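Local coordinates for protein molinate hydrolase (Gulosibacter molinativorax, PDB 4UB9) that hydrolyses the thiocarbamate pesticide molinate and is a zinc-binding member of the amidohydrolase family, at residues F142-A147 with V236-I241; E149-A154 with A166-A171. All blocks are in the same frame, centred on the assembly; numbering follows the deposited sequence.

Strand 138-143 runs into the first segment of contact 1, residues 142-147. Helix 148-159 follows and carries 149-154. Eleven residues after that segment the chain enters 166-171, and contact 2 closes this short loop. The chain then passes through strand 174-175 and helices 198-209 and 221-232 before 236-241 returns to 142-147. Contact 1 closes a loop of 88 intervening residues, and contact 2 lies wholly within it. The two touch without crossing: D143 N probably hydrogen-bonds to F169 O at 2.8 Å, and D237 N probably hydrogen-bonds to F170 O at 2.9 Å. Contact 2 joins a helix to the sheet; contact 1 sets the end of strand 138-143 and the following loop against 236-241, which leads into a second sheet.

Contact 1: residues F142-A147 with V236-I241; sequences FDTWNA and VDFCKI
T144, just past strand 138-143, lies nearest K240 in strand 239-242; their CA atoms are 7.0 Å apart, and no hydrogen bond joins the two segments. Side chains make the contact. CG of F238 sits between the backbone N and the carbonyl carbon, the crowded position (chi1 48°). From there CE2 of F238 meets CD1 of F142 at 3.6 Å, at the edge of the F142 ring. CZ of F238 lies 3.4 Å from the backbone O of D143. Y430 packs against both rings. K240 bends at chi3 and chi4, and its NZ passes only 3.0 Å from CG2 of T144, a tight approach without a bond. Within 142-147, D143 holds the turn. Its OD1 accepts from W145 N at 3.0 Å through the anti lone pair, which makes an Asx turn. Its OD2 takes N146 ND2 at 2.7 Å, from above the carboxylate plane, and also L100 N. The nearest atom of the K240 side chain is about 4 Å from the zinc ion, which H282 and H302 bind. A lysine on a barrel strand beside the metal-binding histidines is consistent with the TIM-barrel amidohydrolase fold, whose metal site lies at the C-terminal strand ends.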
loop_
_atom_site.group_PDB
_atom_site.type_symbol
_atom_site.label_atom_id
_atom_site.label_comp_id
_atom_site.label_asym_id
_atom_site.label_seq_id
_atom_site.Cartn_x
_atom_site.Cartn_y
_atom_site.Cartn_z
ATOM N N PHE A 142 1.653 5.059 36.360
ATOM C CA PHE A 142 0.292 5.354 35.908
ATOM C C PHE A 142 0.192 5.001 34.464
ATOM O O PHE A 142 0.779 5.662 33.582
ATOM C CB PHE A 142 -0.020 6.816 36.141
ATOM C CG PHE A 142 -0.145 7.148 37.576
ATOM C CD1 PHE A 142 -1.336 6.970 38.246
ATOM C CD2 PHE A 142 0.947 7.590 38.294
ATOM C CE1 PHE A 142 -1.461 7.269 39.612
ATOM C CE2 PHE A 142 0.837 7.877 39.641
ATOM C CZ PHE A 142 -0.375 7.717 40.300
ATOM N N ASP A 143 -0.534 3.919 34.223
ATOM C CA ASP A 143 -0.744 3.379 32.883
ATOM C C ASP A 143 -2.034 3.923 32.261
ATOM O O ASP A 143 -3.131 3.689 32.723
ATOM C CB ASP A 143 -0.765 1.861 32.900
ATOM C CG ASP A 143 -0.937 1.254 31.500
ATOM O OD1 ASP A 143 -1.852 1.698 30.738
ATOM O OD2 ASP A 143 -0.194 0.298 31.169
ATOM N N THR A 144 -1.842 4.587 31.156
ATOM C CA THR A 144 -2.819 5.492 30.555
ATOM C C THR A 144 -3.541 4.875 29.334
ATOM O O THR A 144 -4.498 5.420 28.791
ATOM C CB THR A 144 -1.989 6.738 30.219
ATOM O OG1 THR A 144 -2.140 7.708 31.269
ATOM C CG2 THR A 144 -2.266 7.286 28.970
ATOM N N TRP A 145 -3.058 3.717 28.922
ATOM C CA TRP A 145 -3.636 2.953 27.830
ATOM C C TRP A 145 -3.075 1.539 27.809
ATOM O O TRP A 145 -1.874 1.312 27.662
ATOM C CB TRP A 145 -3.393 3.569 26.445
ATOM C CG TRP A 145 -4.058 2.750 25.316
ATOM C CD1 TRP A 145 -5.370 2.768 24.966
ATOM C CD2 TRP A 145 -3.442 1.804 24.465
ATOM N NE1 TRP A 145 -5.607 1.905 23.941
ATOM C CE2 TRP A 145 -4.431 1.313 23.597
ATOM C CE3 TRP A 145 -2.143 1.342 24.331
ATOM C CZ2 TRP A 145 -4.164 0.375 22.614
ATOM C CZ3 TRP A 145 -1.872 0.413 23.367
ATOM C CH2 TRP A 145 -2.883 -0.070 22.522
ATOM N N ASN A 146 -3.981 0.598 27.936
ATOM C CA ASN A 146 -3.636 -0.788 28.037
ATOM C C ASN A 146 -4.907 -1.587 27.870
ATOM O O ASN A 146 -5.993 -1.014 27.807
ATOM C CB ASN A 146 -3.013 -1.067 29.395
ATOM C CG ASN A 146 -2.054 -2.245 29.368
ATOM O OD1 ASN A 146 -2.304 -3.265 28.721
ATOM N ND2 ASN A 146 -0.946 -2.106 30.075
ATOM N N ALA A 147 -4.763 -2.903 27.824
ATOM C CA ALA A 147 -5.907 -3.811 27.826
ATOM C C ALA A 147 -6.384 -4.075 29.244
ATOM O O ALA A 147 -5.624 -4.532 30.102
ATOM C CB ALA A 147 -5.559 -5.108 27.162
ATOM N N VAL A 236 -11.530 0.898 37.047
ATOM C CA VAL A 236 -10.375 1.705 36.706
ATOM C C VAL A 236 -10.000 2.661 37.822
ATOM O O VAL A 236 -10.853 3.069 38.613
ATOM C CB VAL A 236 -10.611 2.479 35.418
ATOM C CG1 VAL A 236 -10.971 1.502 34.299
ATOM C CG2 VAL A 236 -11.694 3.518 35.585
ATOM N N ASP A 237 -8.734 3.062 37.853
ATOM C CA ASP A 237 -8.269 4.049 38.818
ATOM C C ASP A 237 -8.448 5.503 38.345
ATOM O O ASP A 237 -8.480 6.439 39.127
ATOM C CB ASP A 237 -6.820 3.804 39.128
ATOM C CG ASP A 237 -6.587 2.435 39.694
ATOM O OD1 ASP A 237 -7.000 2.203 40.860
ATOM O OD2 ASP A 237 -5.991 1.582 38.986
ATOM N N PHE A 238 -8.581 5.675 37.058
ATOM C CA PHE A 238 -8.852 6.988 36.471
ATOM C C PHE A 238 -9.371 6.768 35.069
ATOM O O PHE A 238 -9.473 5.620 34.625
ATOM C CB PHE A 238 -7.629 7.890 36.486
ATOM C CG PHE A 238 -6.392 7.242 35.971
ATOM C CD1 PHE A 238 -6.148 7.222 34.636
ATOM C CD2 PHE A 238 -5.450 6.677 36.828
ATOM C CE1 PHE A 238 -4.978 6.677 34.124
ATOM C CE2 PHE A 238 -4.292 6.112 36.330
ATOM C CZ PHE A 238 -4.056 6.110 34.977
ATOM N N CYS A 239 -9.767 7.850 34.384
ATOM C CA CYS A 239 -10.372 7.689 33.063
ATOM C C CYS A 239 -9.809 8.675 32.121
ATOM O O CYS A 239 -9.767 9.881 32.417
ATOM C CB CYS A 239 -11.883 7.877 33.151
ATOM S SG CYS A 239 -12.708 7.675 31.568
ATOM N N LYS A 240 -9.423 8.196 30.950
ATOM C CA LYS A 240 -8.789 9.089 29.966
ATOM C C LYS A 240 -9.678 9.150 28.739
ATOM O O LYS A 240 -10.063 8.116 28.195
ATOM C CB LYS A 240 -7.380 8.619 29.570
ATOM C CG LYS A 240 -6.695 9.568 28.595
ATOM C CD LYS A 240 -5.183 9.437 28.540
ATOM C CE LYS A 240 -4.658 8.635 27.377
ATOM N NZ LYS A 240 -3.345 9.133 26.850
ATOM N N ILE A 241 -9.981 10.365 28.318
ATOM C CA ILE A 241 -10.914 10.579 27.245
ATOM C C ILE A 241 -10.153 11.084 26.031
ATOM O O ILE A 241 -9.408 12.039 26.113
ATOM C CB ILE A 241 -11.953 11.696 27.543
ATOM C CG1 ILE A 241 -12.732 11.498 28.830
ATOM C CG2 ILE A 241 -12.931 11.838 26.373
ATOM C CD1 ILE A 241 -13.390 10.172 28.906
#

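Contact 2: residues E149-A154 with A166-A171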
loop_
_atom_site.group_PDB
_atom_site.type_symbol
_atom_site.label_atom_id
_atom_site.label_comp_id
_atom_site.label_asym_id
_atom_site.label_seq_id
_atom_site.Cartn_x
_atom_site.Cartn_y
_atom_site.Cartn_z
ATOM N N GLU A 149 -8.337 -6.275 30.910
ATOM C CA GLU A 149 -8.239 -7.556 31.595
ATOM C C GLU A 149 -6.819 -7.829 32.162
ATOM O O GLU A 149 -6.678 -8.044 33.358
ATOM C CB GLU A 149 -8.764 -8.702 30.703
ATOM C CG GLU A 149 -8.658 -10.109 31.305
ATOM C CD GLU A 149 -8.975 -11.227 30.295
ATOM O OE1 GLU A 149 -10.140 -11.318 29.868
ATOM O OE2 GLU A 149 -8.081 -12.021 29.929
ATOM N N PRO A 150 -5.782 -7.821 31.324
ATOM C CA PRO A 150 -4.469 -8.193 31.863
ATOM C C PRO A 150 -3.861 -7.143 32.763
ATOM O O PRO A 150 -3.130 -7.493 33.665
ATOM C CB PRO A 150 -3.604 -8.364 30.621
ATOM C CG PRO A 150 -4.322 -7.673 29.526
ATOM C CD PRO A 150 -5.772 -7.737 29.857
ATOM N N VAL A 151 -4.170 -5.873 32.537
ATOM C CA VAL A 151 -3.647 -4.852 33.419
ATOM C C VAL A 151 -4.284 -4.937 34.806
ATOM O O VAL A 151 -3.636 -4.697 35.815
ATOM C CB VAL A 151 -3.767 -3.449 32.829
ATOM C CG1 VAL A 151 -5.149 -2.864 33.008
ATOM C CG2 VAL A 151 -2.733 -2.513 33.460
ATOM N N THR A 152 -5.550 -5.318 34.856
ATOM C CA THR A 152 -6.243 -5.559 36.129
ATOM C C THR A 152 -5.602 -6.720 36.883
ATOM O O THR A 152 -5.201 -6.606 38.041
ATOM C CB THR A 152 -7.732 -5.905 35.903
ATOM O OG1 THR A 152 -8.367 -4.805 35.281
ATOM C CG2 THR A 152 -8.455 -6.199 37.211
ATOM N N ILE A 153 -5.469 -7.847 36.198
ATOM C CA ILE A 153 -4.780 -9.025 36.764
ATOM C C ILE A 153 -3.415 -8.657 37.374
ATOM O O ILE A 153 -3.071 -9.068 38.477
ATOM C CB ILE A 153 -4.572 -10.115 35.719
ATOM C CG1 ILE A 153 -5.933 -10.731 35.383
ATOM C CG2 ILE A 153 -3.634 -11.199 36.237
ATOM C CD1 ILE A 153 -5.955 -11.653 34.181
ATOM N N ALA A 154 -2.651 -7.889 36.612
ATOM C CA ALA A 154 -1.265 -7.563 36.963
ATOM C C ALA A 154 -1.202 -6.599 38.137
ATOM O O ALA A 154 -0.389 -6.773 39.038
ATOM C CB ALA A 154 -0.526 -6.970 35.783
ATOM N N ALA A 166 6.818 -2.198 40.150
ATOM C CA ALA A 166 6.210 -0.926 40.497
ATOM C C ALA A 166 4.721 -1.106 40.695
ATOM O O ALA A 166 4.104 -1.949 40.031
ATOM C CB ALA A 166 6.456 0.113 39.408
ATOM N N ARG A 167 4.130 -0.352 41.630
ATOM C CA ARG A 167 2.692 -0.449 41.761
ATOM C C ARG A 167 2.051 0.298 40.587
ATOM O O ARG A 167 2.588 1.283 40.041
ATOM C CB ARG A 167 2.147 -0.006 43.104
ATOM C CG ARG A 167 1.968 1.461 43.300
ATOM C CD ARG A 167 1.306 1.750 44.649
ATOM N NE ARG A 167 2.149 1.322 45.748
ATOM C CZ ARG A 167 3.323 1.854 46.095
ATOM N NH1 ARG A 167 3.834 2.908 45.466
ATOM N NH2 ARG A 167 4.000 1.332 47.118
ATOM N N ILE A 168 0.922 -0.236 40.197
ATOM C CA ILE A 168 0.202 0.191 39.026
ATOM C C ILE A 168 -1.138 0.787 39.357
ATOM O O ILE A 168 -1.909 0.245 40.133
ATOM C CB ILE A 168 -0.081 -0.989 38.114
ATOM C CG1 ILE A 168 1.210 -1.648 37.683
ATOM C CG2 ILE A 168 -0.833 -0.523 36.859
ATOM C CD1 ILE A 168 0.985 -2.947 36.939
ATOM N N PHE A 169 -1.411 1.898 38.707
ATOM C CA PHE A 169 -2.767 2.423 38.568
ATOM C C PHE A 169 -3.062 2.643 37.094
ATOM O O PHE A 169 -2.206 3.091 36.354
ATOM C CB PHE A 169 -2.925 3.724 39.344
ATOM C CG PHE A 169 -2.653 3.561 40.791
ATOM C CD1 PHE A 169 -3.525 2.851 41.610
ATOM C CD2 PHE A 169 -1.477 4.103 41.348
ATOM C CE1 PHE A 169 -3.259 2.665 42.977
ATOM C CE2 PHE A 169 -1.199 3.912 42.692
ATOM C CZ PHE A 169 -2.092 3.202 43.515
ATOM N N PHE A 170 -4.297 2.349 36.685
ATOM C CA PHE A 170 -4.610 2.381 35.268
ATOM C C PHE A 170 -5.936 3.036 34.857
ATOM O O PHE A 170 -6.865 3.144 35.635
ATOM C CB PHE A 170 -4.497 0.987 34.710
ATOM C CG PHE A 170 -5.463 0.032 35.289
ATOM C CD1 PHE A 170 -6.796 0.077 34.918
ATOM C CD2 PHE A 170 -5.049 -0.944 36.155
ATOM C CE1 PHE A 170 -7.698 -0.840 35.450
ATOM C CE2 PHE A 170 -5.935 -1.863 36.684
ATOM C CZ PHE A 170 -7.261 -1.826 36.335
ATOM N N ALA A 171 -5.965 3.485 33.611
ATOM C CA ALA A 171 -7.181 3.975 32.947
ATOM C C ALA A 171 -7.956 2.895 32.250
ATOM O O ALA A 171 -9.137 3.063 31.955
ATOM C CB ALA A 171 -6.829 5.011 31.892
#
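The 149-154 segment of the helix runs roughly antiparallel to strand 167-170, at 145° between their directions, with the axes 9.1 Å apart at their closest. V151 is the main side chain on the helix and F170 on the strand. CG of F170 sits between the backbone N and the carbonyl carbon, the crowded position (chi1 63°). Its CB starts the contact 4.1 Å from CG2 of V151. CG and both delta carbons then lie under CG1 of V151. That methyl sits over the middle of the ring, 3.6 Å from the centroid of F170 and 10° off the ring normal, a clear CH-pi contact. Farther out, CE1 lies near both CG1 of V151 and OG1 of T152. CE2 of F170 reaches the helix backbone, with CA of T152 at 3.8 Å and V151 O also near. At the tip, CZ of F170 comes within 3.3 Å of OG1 of T152, an oblique approach. This hydroxyl is hydrogen-bonded to L148 O one turn back, so its polar need is met within the helix.

I168 extends the contact toward the start of the strand. Its CG2 is 4.4 Å from CG2 of V151, and its CD1 is 4.5 Å from CB of A154. A154 also packs on I126 of helix 122-135. At the start of the segment, E149 OE2 bonds N493 ND2 of the second subunit.

An alanine in place of F170 would remove the ring and would probably leave the V151 methyl and the T152 turn poorly packed against the strand. The contact joins the helix and second strand of the beta-alpha-beta unit 138-143, 148-159, 167-170. No hydrogen bond or charge pair spans it. Methyl groups and one aromatic face make most of it, so the fit depends on shape and on burial from water.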